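Local coordinates for protein putative aldehyde dehydrogenase (Burkholderia cenocepacia, PDB 4YWE) that probably oxidises aldehydes with NAD or NADP as electron acceptor, as other members of the aldehyde dehydrogenase family do, and carries bound calcium and magnesium ions, at residues A[149-154]-A[474-479]; A[166-171]-A[176-181]. One frame throughout, in Å; residues are numbered along the deposited sequence.

Overall arrangement
Following the chain from its N terminus, strand 139-155 comes first and supplies residues 149-154 to contact 1. Helix 160-174 follows at once, and the chain then turns into strand 177-182; contact 2 joins 166-171 to 176-181 and so closes a short turn inside this beta-alpha-beta unit. Nearly 300 residues further on, 474-479, which runs from the end of helix 472-475 into strand 477-485, completes contact 1. Contact 2 is therefore nested within the long loop that contact 1 closes. Their centres lie about 8 Å apart, and His153 ND1 meets Ser167 OG between them at 2.6 Å, so the C-terminal segment, the central strands and the helix share one buried region.

Contact 1: residues A[149-154]-A[474-479]; sequences GVTGHI and YGFTAL
Phe476 pushes its ring rim against two side chains of strand 150-154, Thr151 and His153. Its CD1 corner takes the methyl of Thr151 at the ring edge, close to the ring plane, with Thr151 CG2 4.1 Å from Phe476 CD1. The next corner meets the imidazole: His153 CE1 lies 3.9 Å from Phe476 CE1. These two rings come from opposite directions and touch rim to rim, neither over the face of the other, with planes 24° apart and centroids 6.0 Å apart; this is no stack.

The threonine divides its labour by its first torsion. With chi1 at 54°, OG1 sits between the backbone N and the carbonyl carbon, which leaves CG2 anti to the carbonyl carbon to meet the phenylalanine, while OG1 faces His153. Thr151 OG1 and His153 NE2 share a hydrogen bond of 2.8 Å. On the other side of the imidazole, ND1 bonds Ser167 OG on helix 160-174, so both ring nitrogens are held and the rotation of the ring is fixed.

Ala170 and Ala171 of that helix also touch Phe476, and the ring of His229 meets it at a steep angle. The phenylalanine side chain lies about 8 Å from that of Glu256, predicted to be an active-site residue. No hydrogen bond joins these two segments, which meet through ring rims and a methyl; the backbone O of Phe476 is bonded instead by Asn176 ND2, and the buried histidine has its polar needs met by a threonine and a serine.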
loop_
_atom_site.group_PDB
_atom_site.type_symbol
_atom_site.label_atom_id
_atom_site.label_comp_id
_atom_site.label_asym_id
_atom_site.label_seq_id
_atom_site.Cartn_x
_atom_site.Cartn_y
_atom_site.Cartn_z
ATOM N N GLY A 149 3.289 -11.074 -19.860
ATOM C CA GLY A 149 3.841 -11.181 -21.198
ATOM C C GLY A 149 2.742 -11.067 -22.232
ATOM O O GLY A 149 2.339 -9.966 -22.608
ATOM N N VAL A 150 2.249 -12.213 -22.689
ATOM C CA VAL A 150 1.114 -12.240 -23.597
ATOM C C VAL A 150 -0.126 -12.695 -22.837
ATOM O O VAL A 150 -0.138 -13.772 -22.240
ATOM C CB VAL A 150 1.380 -13.149 -24.807
ATOM C CG1 VAL A 150 0.134 -13.257 -25.669
ATOM C CG2 VAL A 150 2.555 -12.620 -25.616
ATOM N N THR A 151 -1.166 -11.867 -22.854
ATOM C CA THR A 151 -2.409 -12.192 -22.166
ATOM C C THR A 151 -3.511 -12.546 -23.155
ATOM O O THR A 151 -3.697 -11.863 -24.161
ATOM C CB THR A 151 -2.890 -11.031 -21.275
ATOM O OG1 THR A 151 -2.991 -9.836 -22.058
ATOM C CG2 THR A 151 -1.918 -10.802 -20.128
ATOM N N GLY A 152 -4.232 -13.624 -22.863
ATOM C CA GLY A 152 -5.364 -14.030 -23.675
ATOM C C GLY A 152 -6.664 -13.521 -23.087
ATOM O O GLY A 152 -6.844 -13.523 -21.868
ATOM N N HIS A 153 -7.575 -13.084 -23.949
ATOM C CA HIS A 153 -8.816 -12.477 -23.490
ATOM C C HIS A 153 -10.035 -13.086 -24.173
ATOM O O HIS A 153 -10.192 -12.984 -25.390
ATOM C CB HIS A 153 -8.783 -10.966 -23.730
ATOM C CG HIS A 153 -7.619 -10.278 -23.089
ATOM N ND1 HIS A 153 -7.714 -9.624 -21.879
ATOM C CD2 HIS A 153 -6.332 -10.144 -23.488
ATOM C CE1 HIS A 153 -6.536 -9.117 -21.561
ATOM N NE2 HIS A 153 -5.680 -9.417 -22.521
ATOM N N ILE A 154 -10.892 -13.723 -23.382
ATOM C CA ILE A 154 -12.153 -14.249 -23.888
ATOM C C ILE A 154 -13.271 -13.283 -23.516
ATOM O O ILE A 154 -13.607 -13.131 -22.342
ATOM C CB ILE A 154 -12.436 -15.661 -23.350
ATOM C CG1 ILE A 154 -11.229 -16.574 -23.575
ATOM C CG2 ILE A 154 -13.682 -16.240 -24.010
ATOM C CD1 ILE A 154 -10.876 -16.772 -25.029
ATOM N N TYR A 474 -2.981 -6.228 -10.405
ATOM C CA TYR A 474 -2.246 -7.274 -9.696
ATOM C C TYR A 474 -2.482 -8.638 -10.336
ATOM O O TYR A 474 -1.633 -9.527 -10.259
ATOM C CB TYR A 474 -2.640 -7.308 -8.220
ATOM C CG TYR A 474 -2.375 -6.009 -7.496
ATOM C CD1 TYR A 474 -1.077 -5.604 -7.210
ATOM C CD2 TYR A 474 -3.422 -5.187 -7.098
ATOM C CE1 TYR A 474 -0.830 -4.413 -6.550
ATOM C CE2 TYR A 474 -3.184 -3.997 -6.438
ATOM C CZ TYR A 474 -1.886 -3.615 -6.167
ATOM O OH TYR A 474 -1.648 -2.430 -5.510
ATOM N N GLY A 475 -3.641 -8.801 -10.964
ATOM C CA GLY A 475 -3.955 -10.028 -11.668
ATOM C C GLY A 475 -3.285 -10.105 -13.026
ATOM O O GLY A 475 -3.130 -11.189 -13.591
ATOM N N PHE A 476 -2.886 -8.951 -13.553
ATOM C CA PHE A 476 -2.247 -8.890 -14.864
ATOM C C PHE A 476 -0.736 -8.704 -14.757
ATOM O O PHE A 476 -0.061 -8.450 -15.757
ATOM C CB PHE A 476 -2.856 -7.768 -15.707
ATOM C CG PHE A 476 -4.202 -8.108 -16.282
ATOM C CD1 PHE A 476 -4.316 -9.038 -17.302
ATOM C CD2 PHE A 476 -5.352 -7.498 -15.807
ATOM C CE1 PHE A 476 -5.550 -9.355 -17.835
ATOM C CE2 PHE A 476 -6.588 -7.812 -16.337
ATOM C CZ PHE A 476 -6.688 -8.740 -17.351
ATOM N N THR A 477 -0.211 -8.823 -13.541
ATOM C CA THR A 477 1.232 -8.822 -13.335
ATOM C C THR A 477 1.643 -10.001 -12.460
ATOM O O THR A 477 0.796 -10.681 -11.881
ATOM C CB THR A 477 1.736 -7.509 -12.683
ATOM O OG1 THR A 477 1.102 -7.319 -11.411
ATOM C CG2 THR A 477 1.452 -6.311 -13.584
ATOM N N ALA A 478 2.948 -10.245 -12.383
ATOM C CA ALA A 478 3.497 -11.279 -11.512
ATOM C C ALA A 478 4.660 -10.707 -10.715
ATOM O O ALA A 478 5.523 -10.025 -11.265
ATOM C CB ALA A 478 3.943 -12.482 -12.318
ATOM N N LEU A 479 4.682 -10.987 -9.415
ATOM C CA LEU A 479 5.680 -10.394 -8.534
ATOM C C LEU A 479 7.036 -11.080 -8.666
ATOM O O LEU A 479 7.141 -12.306 -8.588
ATOM C CB LEU A 479 5.211 -10.450 -7.079
ATOM C CG LEU A 479 6.005 -9.585 -6.098
ATOM C CD1 LEU A 479 5.740 -8.110 -6.359
ATOM C CD2 LEU A 479 5.680 -9.945 -4.656
#

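Contact 2: residues A[166-171]-A[176-181]; sequences RSVGAA and NACVVK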
loop_
_atom_site.group_PDB
_atom_site.type_symbol
_atom_site.label_atom_id
_atom_site.label_comp_id
_atom_site.label_asym_id
_atom_site.label_seq_id
_atom_site.Cartn_x
_atom_site.Cartn_y
_atom_site.Cartn_z
ATOM N N ARG A 166 -12.296 -3.369 -19.496
ATOM C CA ARG A 166 -11.783 -3.729 -18.180
ATOM C C ARG A 166 -10.651 -4.747 -18.294
ATOM O O ARG A 166 -9.705 -4.721 -17.509
ATOM C CB ARG A 166 -12.907 -4.273 -17.284
ATOM C CG ARG A 166 -13.362 -5.689 -17.602
ATOM C CD ARG A 166 -14.420 -6.172 -16.617
ATOM N NE ARG A 166 -14.790 -7.561 -16.870
ATOM C CZ ARG A 166 -15.898 -8.135 -16.415
ATOM N NH1 ARG A 166 -16.755 -7.439 -15.682
ATOM N NH2 ARG A 166 -16.151 -9.405 -16.697
ATOM N N SER A 167 -10.742 -5.628 -19.286
ATOM C CA SER A 167 -9.780 -6.718 -19.428
ATOM C C SER A 167 -8.533 -6.270 -20.181
ATOM O O SER A 167 -7.421 -6.357 -19.661
ATOM C CB SER A 167 -10.423 -7.907 -20.143
ATOM O OG SER A 167 -9.575 -9.041 -20.109
ATOM N N VAL A 168 -8.727 -5.793 -21.406
ATOM C CA VAL A 168 -7.615 -5.374 -22.251
ATOM C C VAL A 168 -7.004 -4.076 -21.726
ATOM O O VAL A 168 -5.790 -3.886 -21.782
ATOM C CB VAL A 168 -8.070 -5.223 -23.716
ATOM C CG1 VAL A 168 -6.910 -4.788 -24.600
ATOM C CG2 VAL A 168 -8.660 -6.531 -24.218
ATOM N N GLY A 169 -7.848 -3.192 -21.205
ATOM C CA GLY A 169 -7.381 -1.930 -20.657
ATOM C C GLY A 169 -6.420 -2.096 -19.496
ATOM O O GLY A 169 -5.424 -1.379 -19.394
ATOM N N ALA A 170 -6.718 -3.049 -18.618
ATOM C CA ALA A 170 -5.857 -3.329 -17.474
ATOM C C ALA A 170 -4.601 -4.077 -17.910
ATOM O O ALA A 170 -3.507 -3.816 -17.407
ATOM C CB ALA A 170 -6.613 -4.128 -16.422
ATOM N N ALA A 171 -4.768 -5.007 -18.845
ATOM C CA ALA A 171 -3.655 -5.804 -19.349
ATOM C C ALA A 171 -2.626 -4.922 -20.050
ATOM O O ALA A 171 -1.422 -5.076 -19.850
ATOM C CB ALA A 171 -4.164 -6.884 -20.295
ATOM N N ASN A 176 1.301 -5.750 -20.754
ATOM C CA ASN A 176 1.146 -6.989 -21.508
ATOM C C ASN A 176 0.765 -6.720 -22.961
ATOM O O ASN A 176 0.233 -5.659 -23.290
ATOM C CB ASN A 176 0.084 -7.883 -20.860
ATOM C CG ASN A 176 0.404 -8.223 -19.418
ATOM O OD1 ASN A 176 1.148 -9.163 -19.140
ATOM N ND2 ASN A 176 -0.166 -7.464 -18.489
ATOM N N ALA A 177 1.049 -7.689 -23.826
ATOM C CA ALA A 177 0.537 -7.680 -25.191
ATOM C C ALA A 177 -0.674 -8.605 -25.241
ATOM O O ALA A 177 -0.678 -9.655 -24.602
ATOM C CB ALA A 177 1.604 -8.120 -26.178
ATOM N N CYS A 178 -1.699 -8.220 -25.994
ATOM C CA CYS A 178 -3.000 -8.871 -25.867
ATOM C C CYS A 178 -3.440 -9.663 -27.094
ATOM O O CYS A 178 -3.258 -9.231 -28.232
ATOM C CB CYS A 178 -4.067 -7.824 -25.538
ATOM S SG CYS A 178 -3.700 -6.853 -24.062
ATOM N N VAL A 179 -4.022 -10.831 -26.840
ATOM C CA VAL A 179 -4.672 -11.628 -27.871
ATOM C C VAL A 179 -6.129 -11.806 -27.468
ATOM O O VAL A 179 -6.421 -12.363 -26.409
ATOM C CB VAL A 179 -3.982 -12.986 -28.067
ATOM C CG1 VAL A 179 -4.710 -13.800 -29.128
ATOM C CG2 VAL A 179 -2.524 -12.788 -28.444
ATOM N N VAL A 180 -7.041 -11.329 -28.309
ATOM C CA VAL A 180 -8.453 -11.285 -27.949
ATOM C C VAL A 180 -9.310 -12.182 -28.837
ATOM O O VAL A 180 -9.251 -12.103 -30.064
ATOM C CB VAL A 180 -8.980 -9.840 -27.997
ATOM C CG1 VAL A 180 -10.441 -9.788 -27.576
ATOM C CG2 VAL A 180 -8.129 -8.933 -27.119
ATOM N N LYS A 181 -10.113 -13.029 -28.201
ATOM C CA LYS A 181 -11.103 -13.836 -28.901
ATOM C C LYS A 181 -12.497 -13.409 -28.456
ATOM O O LYS A 181 -13.047 -13.970 -27.508
ATOM C CB LYS A 181 -10.884 -15.328 -28.632
ATOM C CG LYS A 181 -11.167 -16.241 -29.822
ATOM C CD LYS A 181 -12.614 -16.157 -30.291
ATOM C CE LYS A 181 -13.579 -16.669 -29.233
ATOM N NZ LYS A 181 -14.992 -16.632 -29.712
#
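Val168 and Val180 cross obliquely between helix and strand, each offering the same branch: Val168 CG2 meets Val180 CG2 at 3.8 Å. The other methyl of Val168, CG1, is anti to the backbone N and leans instead on the sulfur of Cys178, so one valine spans two residues that face the helix from the same side of the strand. Cys178 SG in turn bridges Val168 and Ala171, about one turn apart on the helix, lying 3.9 Å from Val168 CG1 and 3.8 Å from Ala171 CB. The axes of helix and strand run almost antiparallel, at 160°, and the small side chain of Ala171 is consistent with their closest approach of 8.8 Å.

At the turn the packing becomes polar. The carbonyl oxygen of Ala171 accepts two hydrogen bonds from Asn176. The side-chain amide of Asn176 donates from ND2 to Ala171 O at 3.0 Å, in the carbonyl plane and on a lone pair, while Asn176 N reaches Ala171 O at 2.9 Å with the donor tilted 25° from that plane. A chi1 of -58° folds the amide back beside its own backbone N, which is how both donors converge on one oxygen. The same ND2 also bonds Phe476 O, and OD1 accepts from Gly149 N.

Helix 160-174 is the crossover of a beta-alpha-beta unit, lying over strands 139-155 and 177-182, neighbours in the sheet; Leu207 of strand 207-209 extends the apolar layer past Val168, Cys178 and Val180, while helix 48-63 packs on Ala177 and Val179, on the opposite face of the strand.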